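Local coordinates for 3,6-diketocamphane 1,6-monooxygenase (Pseudomonas putida, PDB 4UWM), which uses reduced FMN and molecular oxygen to turn a diketocamphane into its lactone, a Baeyer-Villiger step in the breakdown of (-)-camphor, at residues A[143-148]-A[164-169]; A[23-28]-A[350-355]; A[87-92]-A[148-153]. One frame throughout, in Å; residues are numbered along the deposited sequence.

All three contacts belong to the TIM-barrel subunit of the bacterial luciferase family. Contacts 1 and 3 are neighbours, with centres about 9 Å apart: both use helix 139-155 and share Phe148, and they touch where Ala168 and Trp166 pack on Ile149. Along the chain their segments alternate, in the order 87-92, 143-148, 148-153, 164-169. Together they tie helix 139-155 to its hairpin and to helix 85-98. Contact 2 lies apart, its centre about 37 Å from that of contact 1 and 32 Å from that of contact 3; it joins early helix 19-35 to the loop after strand 343-347, linking the first and last parts of the barrel. Each contact also has residues at the second subunit.

Contact 1: A[143-148]-A[164-169]; sequences VRESLF and KYWDAG
The turn that leads into strand 167-170, the second strand of a two-stranded antiparallel hairpin, is fastened to helix 139-155 where the carboxylate of Glu145 gathers the backbone N-H groups of Lys164, Tyr165 and Trp166. OE2 of Glu145 takes the two firmer bonds: Trp166 N lies 2.9 Å from it with an N-H...O angle of 160°, and Tyr165 N lies 3.1 Å away. Both donors arrive on the syn side of OE2, somewhat out of the carboxylate plane. OE1 of Glu145 adds weak bonds from Tyr165 N and from Lys164 N, the latter at 3.1 Å and strongly bent. CG of Glu145 stands anti to the backbone N (chi1 -174°), and the extended chain beyond it carries the carboxylate out to the turn. Since the hairpin begins at strand 159-162, a short link after this helix, the grip ties the returning chain to the helix just left; Asp167 then reaches Lys137 of the second subunit. An alanine in place of Glu145 would probably leave three backbone N-H groups of the turn without their carboxylate acceptor and allow the turn to shift from the helix. The indole of Trp166 supplies the apolar part, its plane 88° from that of the Glu145 carboxylate. CZ3 of Trp166 comes within 3.7 Å of Ser146 CB, and Pro85 of helix 85-98 also packs on this ring. CD2 of Tyr165 rests 3.4 Å from Glu145 OE1, while the phenol OH accepts a hydrogen bond from Asn138 N.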
loop_
_atom_site.group_PDB
_atom_site.type_symbol
_atom_site.label_atom_id
_atom_site.label_comp_id
_atom_site.label_asym_id
_atom_site.label_seq_id
_atom_site.Cartn_x
_atom_site.Cartn_y
_atom_site.Cartn_z
ATOM N N VAL A 143 -12.305 -12.620 -11.379
ATOM C CA VAL A 143 -12.825 -11.265 -11.106
ATOM C C VAL A 143 -14.190 -11.303 -10.438
ATOM O O VAL A 143 -14.437 -10.586 -9.466
ATOM C CB VAL A 143 -12.848 -10.355 -12.377
ATOM C CG1 VAL A 143 -13.591 -9.048 -12.134
ATOM C CG2 VAL A 143 -11.438 -10.087 -12.896
ATOM N N ARG A 144 -15.086 -12.151 -10.952
ATOM C CA ARG A 144 -16.442 -12.281 -10.412
ATOM C C ARG A 144 -16.465 -12.764 -8.956
ATOM O O ARG A 144 -17.178 -12.220 -8.128
ATOM C CB ARG A 144 -17.257 -13.240 -11.294
ATOM C CG ARG A 144 -18.743 -12.943 -11.359
ATOM C CD ARG A 144 -19.433 -13.857 -12.366
ATOM N NE ARG A 144 -18.719 -13.930 -13.643
ATOM C CZ ARG A 144 -18.185 -15.040 -14.146
ATOM N NH1 ARG A 144 -18.283 -16.191 -13.491
ATOM N NH2 ARG A 144 -17.560 -15.001 -15.313
ATOM N N GLU A 145 -15.697 -13.805 -8.661
ATOM C CA GLU A 145 -15.673 -14.372 -7.312
ATOM C C GLU A 145 -15.060 -13.373 -6.338
ATOM O O GLU A 145 -15.553 -13.206 -5.227
ATOM C CB GLU A 145 -14.925 -15.715 -7.267
ATOM C CG GLU A 145 -14.985 -16.434 -5.911
ATOM C CD GLU A 145 -14.250 -17.762 -5.914
ATOM O OE1 GLU A 145 -14.365 -18.513 -6.890
ATOM O OE2 GLU A 145 -13.545 -18.074 -4.949
ATOM N N SER A 146 -13.987 -12.699 -6.760
ATOM C CA SER A 146 -13.369 -11.705 -5.873
ATOM C C SER A 146 -14.364 -10.604 -5.531
ATOM O O SER A 146 -14.554 -10.258 -4.370
ATOM C CB SER A 146 -12.091 -11.103 -6.488
ATOM O OG SER A 146 -11.763 -9.913 -5.770
ATOM N N LEU A 147 -15.017 -10.052 -6.544
ATOM C CA LEU A 147 -15.958 -8.961 -6.310
ATOM C C LEU A 147 -17.118 -9.430 -5.416
ATOM O O LEU A 147 -17.551 -8.707 -4.522
ATOM C CB LEU A 147 -16.498 -8.445 -7.649
ATOM C CG LEU A 147 -17.558 -7.344 -7.621
ATOM C CD1 LEU A 147 -17.057 -6.096 -6.898
ATOM C CD2 LEU A 147 -17.943 -7.026 -9.052
ATOM N N PHE A 148 -17.600 -10.643 -5.666
ATOM C CA PHE A 148 -18.653 -11.254 -4.823
ATOM C C PHE A 148 -18.228 -11.213 -3.360
ATOM O O PHE A 148 -18.977 -10.721 -2.518
ATOM C CB PHE A 148 -18.937 -12.687 -5.277
ATOM C CG PHE A 148 -19.866 -13.454 -4.358
ATOM C CD1 PHE A 148 -21.242 -13.266 -4.415
ATOM C CD2 PHE A 148 -19.354 -14.367 -3.444
ATOM C CE1 PHE A 148 -22.096 -13.977 -3.585
ATOM C CE2 PHE A 148 -20.203 -15.080 -2.599
ATOM C CZ PHE A 148 -21.577 -14.887 -2.678
ATOM N N LYS A 164 -14.214 -21.360 -5.687
ATOM C CA LYS A 164 -13.341 -22.070 -6.612
ATOM C C LYS A 164 -11.904 -21.562 -6.501
ATOM O O LYS A 164 -10.930 -22.321 -6.690
ATOM C CB LYS A 164 -13.844 -21.919 -8.055
ATOM C CG LYS A 164 -13.305 -22.987 -8.995
ATOM C CD LYS A 164 -13.493 -22.627 -10.459
ATOM C CE LYS A 164 -12.735 -23.607 -11.335
ATOM N NZ LYS A 164 -12.914 -23.284 -12.775
ATOM N N TYR A 165 -11.766 -20.279 -6.185
ATOM C CA TYR A 165 -10.453 -19.644 -6.202
ATOM C C TYR A 165 -9.961 -19.194 -4.830
ATOM O O TYR A 165 -8.746 -19.190 -4.573
ATOM C CB TYR A 165 -10.466 -18.471 -7.191
ATOM C CG TYR A 165 -10.752 -18.911 -8.615
ATOM C CD1 TYR A 165 -9.805 -19.643 -9.328
ATOM C CD2 TYR A 165 -11.958 -18.594 -9.245
ATOM C CE1 TYR A 165 -10.056 -20.061 -10.624
ATOM C CE2 TYR A 165 -12.219 -19.015 -10.552
ATOM C CZ TYR A 165 -11.252 -19.743 -11.228
ATOM O OH TYR A 165 -11.442 -20.179 -12.523
ATOM N N TRP A 166 -10.882 -18.795 -3.961
ATOM C CA TRP A 166 -10.494 -18.400 -2.605
ATOM C C TRP A 166 -11.445 -18.900 -1.531
ATOM O O TRP A 166 -12.632 -19.072 -1.779
ATOM C CB TRP A 166 -10.459 -16.874 -2.462
ATOM C CG TRP A 166 -9.495 -16.190 -3.369
ATOM C CD1 TRP A 166 -8.154 -16.043 -3.188
ATOM C CD2 TRP A 166 -9.808 -15.543 -4.612
ATOM N NE1 TRP A 166 -7.610 -15.339 -4.230
ATOM C CE2 TRP A 166 -8.600 -15.007 -5.115
ATOM C CE3 TRP A 166 -10.993 -15.345 -5.334
ATOM C CZ2 TRP A 166 -8.529 -14.297 -6.317
ATOM C CZ3 TRP A 166 -10.922 -14.621 -6.555
ATOM C CH2 TRP A 166 -9.691 -14.113 -7.022
ATOM N N ASP A 167 -10.915 -19.047 -0.322
ATOM C CA ASP A 167 -11.757 -19.091 0.875
ATOM C C ASP A 167 -11.704 -17.727 1.563
ATOM O O ASP A 167 -10.632 -17.140 1.701
ATOM C CB ASP A 167 -11.254 -20.169 1.833
ATOM C CG ASP A 167 -11.348 -21.551 1.239
ATOM O OD1 ASP A 167 -12.292 -21.807 0.471
ATOM O OD2 ASP A 167 -10.459 -22.365 1.511
ATOM N N ALA A 168 -12.851 -17.229 2.001
ATOM C CA ALA A 168 -12.917 -15.936 2.661
ATOM C C ALA A 168 -14.183 -15.836 3.482
ATOM O O ALA A 168 -15.116 -16.596 3.281
ATOM C CB ALA A 168 -12.892 -14.825 1.613
ATOM N N GLY A 169 -14.228 -14.902 4.421
ATOM C CA GLY A 169 -15.456 -14.675 5.151
ATOM C C GLY A 169 -15.447 -13.466 6.049
ATOM O O GLY A 169 -14.517 -12.660 6.015
#

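Contact 2: A[23-28]-A[350-355]; sequences FDWGIK and DYYDDP
Asp24 and Trp25 of helix 19-35 meet Tyr352 in the loop between strand 343-347 and helix 356-369. The polar part is centred on OD2 of Asp24. Tyr352 OH donates to its anti lone pair over 2.6 Å, the oxygen lying at the edge of the phenol in its plane, while the carboxylate is turned 84° from the ring. Lys28 NZ, one helical turn on, forms a salt bridge to the same OD2 at 2.8 Å, from the syn side. The aromatic part is the indole of Trp25. Tyr352 CA sits over the face of its six-membered ring as a CH-pi contact, 3.9 Å from the centroid, and Tyr352 N also lies over the indole. CG of Tyr352 is anti to its backbone N (chi1 -177°), which starts the phenol back past the indole. CD1 of Tyr352 lies 3.5 Å from Trp25 CB. Apolar packing continues at the far rim: CZ2 of Trp25 lies 3.7 Å from Tyr351 CB, and CZ3 of Trp25 is 3.9 Å from Pro355 CB. Asp350 and Asp353 hold the loop through salt bridges to Arg17. Two donors on one oxygen, one of them cationic, would be expected to favour the ionised form of Asp24 and to keep the phenol hydroxyl pointed at it.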
loop_
_atom_site.group_PDB
_atom_site.type_symbol
_atom_site.label_atom_id
_atom_site.label_comp_id
_atom_site.label_asym_id
_atom_site.label_seq_id
_atom_site.Cartn_x
_atom_site.Cartn_y
_atom_site.Cartn_z
ATOM N N PHE A 23 7.926 7.277 -8.062
ATOM C CA PHE A 23 7.077 7.576 -6.898
ATOM C C PHE A 23 7.017 9.087 -6.641
ATOM O O PHE A 23 5.930 9.661 -6.484
ATOM C CB PHE A 23 7.563 6.774 -5.682
ATOM C CG PHE A 23 6.499 6.537 -4.630
ATOM C CD1 PHE A 23 5.452 5.653 -4.879
ATOM C CD2 PHE A 23 6.566 7.180 -3.383
ATOM C CE1 PHE A 23 4.486 5.408 -3.905
ATOM C CE2 PHE A 23 5.605 6.951 -2.412
ATOM C CZ PHE A 23 4.550 6.067 -2.684
ATOM N N ASP A 24 8.178 9.747 -6.696
ATOM C CA ASP A 24 8.268 11.208 -6.569
ATOM C C ASP A 24 7.445 11.945 -7.637
ATOM O O ASP A 24 6.663 12.849 -7.316
ATOM C CB ASP A 24 9.752 11.646 -6.598
ATOM C CG ASP A 24 9.959 13.091 -6.103
ATOM O OD1 ASP A 24 9.226 13.564 -5.202
ATOM O OD2 ASP A 24 10.883 13.743 -6.621
ATOM N N TRP A 25 7.584 11.529 -8.893
ATOM C CA TRP A 25 6.809 12.097 -9.991
ATOM C C TRP A 25 5.285 11.915 -9.800
ATOM O O TRP A 25 4.488 12.845 -10.040
ATOM C CB TRP A 25 7.280 11.492 -11.326
ATOM C CG TRP A 25 6.518 11.973 -12.586
ATOM C CD1 TRP A 25 6.042 11.193 -13.610
ATOM C CD2 TRP A 25 6.231 13.325 -12.957
ATOM N NE1 TRP A 25 5.437 11.984 -14.570
ATOM C CE2 TRP A 25 5.542 13.292 -14.186
ATOM C CE3 TRP A 25 6.466 14.569 -12.349
ATOM C CZ2 TRP A 25 5.104 14.466 -14.845
ATOM C CZ3 TRP A 25 6.016 15.735 -12.996
ATOM C CH2 TRP A 25 5.343 15.667 -14.233
ATOM N N GLY A 26 4.885 10.724 -9.359
ATOM C CA GLY A 26 3.471 10.487 -9.043
ATOM C C GLY A 26 2.908 11.432 -7.992
ATOM O O GLY A 26 1.822 11.986 -8.191
ATOM N N ILE A 27 3.634 11.622 -6.894
ATOM C CA ILE A 27 3.181 12.509 -5.807
ATOM C C ILE A 27 3.137 13.974 -6.296
ATOM O O ILE A 27 2.136 14.666 -6.084
ATOM C CB ILE A 27 4.048 12.390 -4.524
ATOM C CG1 ILE A 27 3.940 10.976 -3.897
ATOM C CG2 ILE A 27 3.640 13.452 -3.477
ATOM C CD1 ILE A 27 5.003 10.692 -2.834
ATOM N N LYS A 28 4.216 14.424 -6.953
ATOM C CA LYS A 28 4.245 15.776 -7.518
ATOM C C LYS A 28 3.104 15.987 -8.505
ATOM O O LYS A 28 2.487 17.066 -8.527
ATOM C CB LYS A 28 5.629 16.095 -8.110
ATOM C CG LYS A 28 6.690 16.262 -7.028
ATOM C CD LYS A 28 8.116 16.385 -7.557
ATOM C CE LYS A 28 9.088 16.594 -6.396
ATOM N NZ LYS A 28 10.516 16.494 -6.807
ATOM N N ASP A 350 6.158 11.191 -19.087
ATOM C CA ASP A 350 7.333 11.372 -18.247
ATOM C C ASP A 350 7.961 12.764 -18.437
ATOM O O ASP A 350 8.923 12.917 -19.198
ATOM C CB ASP A 350 8.364 10.271 -18.510
ATOM C CG ASP A 350 9.509 10.287 -17.512
ATOM O OD1 ASP A 350 9.655 11.260 -16.766
ATOM O OD2 ASP A 350 10.260 9.314 -17.484
ATOM N N TYR A 351 7.405 13.735 -17.716
ATOM C CA TYR A 351 7.886 15.114 -17.653
ATOM C C TYR A 351 8.589 15.433 -16.343
ATOM O O TYR A 351 8.761 16.608 -15.964
ATOM C CB TYR A 351 6.711 16.066 -17.823
ATOM C CG TYR A 351 6.427 16.425 -19.252
ATOM C CD1 TYR A 351 7.132 17.459 -19.889
ATOM C CD2 TYR A 351 5.440 15.759 -19.970
ATOM C CE1 TYR A 351 6.859 17.803 -21.209
ATOM C CE2 TYR A 351 5.160 16.095 -21.285
ATOM C CZ TYR A 351 5.865 17.123 -21.893
ATOM O OH TYR A 351 5.578 17.436 -23.193
ATOM N N TYR A 352 9.017 14.382 -15.657
ATOM C CA TYR A 352 9.619 14.518 -14.347
ATOM C C TYR A 352 10.849 15.448 -14.356
ATOM O O TYR A 352 11.035 16.203 -13.401
ATOM C CB TYR A 352 10.046 13.153 -13.836
ATOM C CG TYR A 352 10.640 13.132 -12.447
ATOM C CD1 TYR A 352 9.972 13.696 -11.357
ATOM C CD2 TYR A 352 11.862 12.512 -12.217
ATOM C CE1 TYR A 352 10.504 13.637 -10.078
ATOM C CE2 TYR A 352 12.403 12.459 -10.945
ATOM C CZ TYR A 352 11.712 13.001 -9.880
ATOM O OH TYR A 352 12.256 12.919 -8.617
ATOM N N ASP A 353 11.662 15.385 -15.416
ATOM C CA ASP A 353 12.889 16.247 -15.506
ATOM C C ASP A 353 12.612 17.728 -15.682
ATOM O O ASP A 353 13.400 18.565 -15.230
ATOM C CB ASP A 353 13.830 15.791 -16.617
ATOM C CG ASP A 353 14.522 14.485 -16.304
ATOM O OD1 ASP A 353 14.627 14.129 -15.116
ATOM O OD2 ASP A 353 14.993 13.817 -17.248
ATOM N N ASP A 354 11.507 18.063 -16.334
ATOM C CA ASP A 354 11.240 19.420 -16.717
ATOM C C ASP A 354 9.732 19.587 -16.870
ATOM O O ASP A 354 9.212 19.601 -17.980
ATOM C CB ASP A 354 12.020 19.708 -18.017
ATOM C CG ASP A 354 11.891 21.132 -18.504
ATOM O OD1 ASP A 354 11.485 22.034 -17.738
ATOM O OD2 ASP A 354 12.211 21.334 -19.695
ATOM N N PRO A 355 9.020 19.706 -15.738
ATOM C CA PRO A 355 7.553 19.658 -15.806
ATOM C C PRO A 355 6.816 20.938 -16.164
ATOM O O PRO A 355 5.620 20.870 -16.449
ATOM C CB PRO A 355 7.146 19.199 -14.403
ATOM C CG PRO A 355 8.276 19.611 -13.535
ATOM C CD PRO A 355 9.520 19.507 -14.365
#

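Contact 3: A[87-92]-A[148-153]; sequences KLATMI and FIMEKI
Met150 of helix 139-155 lays its side chain against Ala89 and Leu88 of helix 85-98. Its CB and CG both touch the methyl of Ala89, Met150 CB at 3.8 Å from Ala89 CB. CG of Met150, anti to the carbonyl carbon (chi1 -62°), is set against that methyl; the sulfur beyond it, Met150 SD, lies 3.7 Å from Leu88 CG. The same SD also lies 4.1 Å from Ile92 CD1, the isoleucine crossing the methionine at about a right angle. One turn after Met150, Ile153 touches the same alanine methyl, its CG2 branch 3.8 Å from Ala89 CB in one of two conformers. The short alanine methyl thus packs against both larger side chains, and the CA atoms of Ala89 and Met150 come within 5.1 Å of each other. Further out, Pro85 at the start of helix 85-98 packs on Met150, and Ala86 on Ile153. A polar link reinforces the pair: Trp154 NE1 gives a hydrogen bond to the carbonyl of Ala89. Leu88 also rests on His78 of strand 72-79, toward the barrel; elsewhere on the helix, Thr90 packs on Pro55 of the second subunit. The two short segments run in broadly the same direction, their axes 9.0 Å apart at a crossing angle of -47°, an apolar pairing of helices outside the parallel strands, as in the helical layer of a TIM barrel.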
loop_
_atom_site.group_PDB
_atom_site.type_symbol
_atom_site.label_atom_id
_atom_site.label_comp_id
_atom_site.label_asym_id
_atom_site.label_seq_id
_atom_site.Cartn_x
_atom_site.Cartn_y
_atom_site.Cartn_z
ATOM N N LYS A 87 -8.178 -9.453 1.989
ATOM C CA LYS A 87 -7.049 -8.510 2.166
ATOM C C LYS A 87 -7.268 -7.239 1.327
ATOM O O LYS A 87 -7.075 -6.124 1.811
ATOM C CB LYS A 87 -5.742 -9.205 1.778
ATOM C CG LYS A 87 -4.454 -8.442 2.105
ATOM C CD LYS A 87 -4.243 -8.435 3.628
ATOM C CE LYS A 87 -2.946 -7.777 4.032
ATOM N NZ LYS A 87 -3.046 -6.328 3.697
ATOM N N LEU A 88 -7.627 -7.427 0.061
ATOM C CA LEU A 88 -7.883 -6.306 -0.852
ATOM C C LEU A 88 -9.086 -5.464 -0.398
ATOM O O LEU A 88 -9.021 -4.226 -0.307
ATOM C CB LEU A 88 -8.028 -6.830 -2.303
ATOM C CG LEU A 88 -8.329 -5.794 -3.400
ATOM C CD1 LEU A 88 -7.321 -4.628 -3.360
ATOM C CD2 LEU A 88 -8.348 -6.467 -4.768
ATOM N N ALA A 89 -10.184 -6.128 -0.039
ATOM C CA ALA A 89 -11.365 -5.385 0.427
ATOM C C ALA A 89 -11.057 -4.507 1.632
ATOM O O ALA A 89 -11.518 -3.369 1.705
ATOM C CB ALA A 89 -12.534 -6.356 0.765
ATOM N N THR A 90 -10.298 -5.042 2.590
ATOM C CA THR A 90 -9.942 -4.312 3.813
ATOM C C THR A 90 -9.096 -3.057 3.482
ATOM O O THR A 90 -9.347 -1.982 4.023
ATOM C CB THR A 90 -9.149 -5.228 4.789
ATOM O OG1 THR A 90 -9.918 -6.407 5.074
ATOM C CG2 THR A 90 -8.810 -4.508 6.114
ATOM N N MET A 91 -8.115 -3.225 2.602
ATOM C CA MET A 91 -7.230 -2.111 2.191
ATOM C C MET A 91 -8.044 -1.024 1.492
ATOM O O MET A 91 -7.891 0.162 1.789
ATOM C CB MET A 91 -6.093 -2.604 1.284
ATOM C CG MET A 91 -5.121 -1.483 0.827
ATOM S SD MET A 91 -5.627 -0.727 -0.714
ATOM C CE MET A 91 -5.225 -1.992 -1.905
ATOM N N ILE A 92 -8.910 -1.427 0.571
ATOM C CA ILE A 92 -9.768 -0.473 -0.159
ATOM C C ILE A 92 -10.642 0.343 0.805
ATOM O O ILE A 92 -10.728 1.564 0.700
ATOM C CB ILE A 92 -10.645 -1.218 -1.186
ATOM C CG1 ILE A 92 -9.782 -1.755 -2.330
ATOM C CG2 ILE A 92 -11.763 -0.312 -1.719
ATOM C CD1 ILE A 92 -10.454 -2.784 -3.218
ATOM N N PHE A 148 -17.600 -10.643 -5.666
ATOM C CA PHE A 148 -18.653 -11.254 -4.823
ATOM C C PHE A 148 -18.228 -11.213 -3.360
ATOM O O PHE A 148 -18.977 -10.721 -2.518
ATOM C CB PHE A 148 -18.937 -12.687 -5.277
ATOM C CG PHE A 148 -19.866 -13.454 -4.358
ATOM C CD1 PHE A 148 -21.242 -13.266 -4.415
ATOM C CD2 PHE A 148 -19.354 -14.367 -3.444
ATOM C CE1 PHE A 148 -22.096 -13.977 -3.585
ATOM C CE2 PHE A 148 -20.203 -15.080 -2.599
ATOM C CZ PHE A 148 -21.577 -14.887 -2.678
ATOM N N ILE A 149 -17.011 -11.696 -3.074
ATOM C CA ILE A 149 -16.438 -11.671 -1.712
ATOM C C ILE A 149 -16.252 -10.267 -1.144
ATOM O O ILE A 149 -16.686 -9.987 -0.019
ATOM C CB ILE A 149 -15.103 -12.475 -1.647
ATOM C CG1 ILE A 149 -15.378 -13.954 -1.940
ATOM C CG2 ILE A 149 -14.390 -12.279 -0.308
ATOM C CD1 ILE A 149 -14.155 -14.801 -2.293
ATOM N N MET A 150 -15.604 -9.368 -1.908
ATOM C CA MET A 150 -15.314 -8.042 -1.389
ATOM C C MET A 150 -16.566 -7.268 -0.992
ATOM O O MET A 150 -16.588 -6.606 0.046
ATOM C CB MET A 150 -14.467 -7.221 -2.401
ATOM C CG MET A 150 -13.098 -7.850 -2.694
ATOM S SD MET A 150 -11.919 -6.570 -3.274
ATOM C CE MET A 150 -12.625 -6.147 -4.851
ATOM N N GLU A 151 -17.599 -7.317 -1.826
ATOM C CA GLU A 151 -18.857 -6.628 -1.500
ATOM C C GLU A 151 -19.443 -7.130 -0.177
ATOM O O GLU A 151 -20.027 -6.360 0.575
ATOM C CB GLU A 151 -19.889 -6.833 -2.609
ATOM C CG GLU A 151 -19.490 -6.188 -3.924
ATOM C CD GLU A 151 -20.410 -6.554 -5.073
ATOM O OE1 GLU A 151 -20.979 -7.668 -5.088
ATOM O OE2 GLU A 151 -20.518 -5.734 -5.996
ATOM N N LYS A 152 -19.289 -8.421 0.096
ATOM C CA LYS A 152 -19.800 -8.974 1.370
ATOM C C LYS A 152 -18.923 -8.562 2.567
ATOM O O LYS A 152 -19.431 -8.275 3.664
ATOM C CB LYS A 152 -20.006 -10.486 1.257
ATOM C CG LYS A 152 -21.043 -10.872 0.208
ATOM C CD LYS A 152 -21.029 -12.373 -0.066
ATOM C CE LYS A 152 -21.805 -13.139 1.008
ATOM N NZ LYS A 152 -23.260 -12.809 0.976
ATOM N N ILE A 153 -17.610 -8.470 2.358
ATOM C CA ILE A 153 -16.744 -7.974 3.419
ATOM C C ILE A 153 -17.098 -6.530 3.760
ATOM O O ILE A 153 -17.174 -6.184 4.934
ATOM C CB ILE A 153 -15.252 -8.154 3.093
ATOM C CG1 ILE A 153 -14.873 -9.619 3.300
ATOM C CG2 ILE A 153 -14.374 -7.269 3.987
ATOM C CD1 ILE A 153 -13.874 -10.126 2.301
#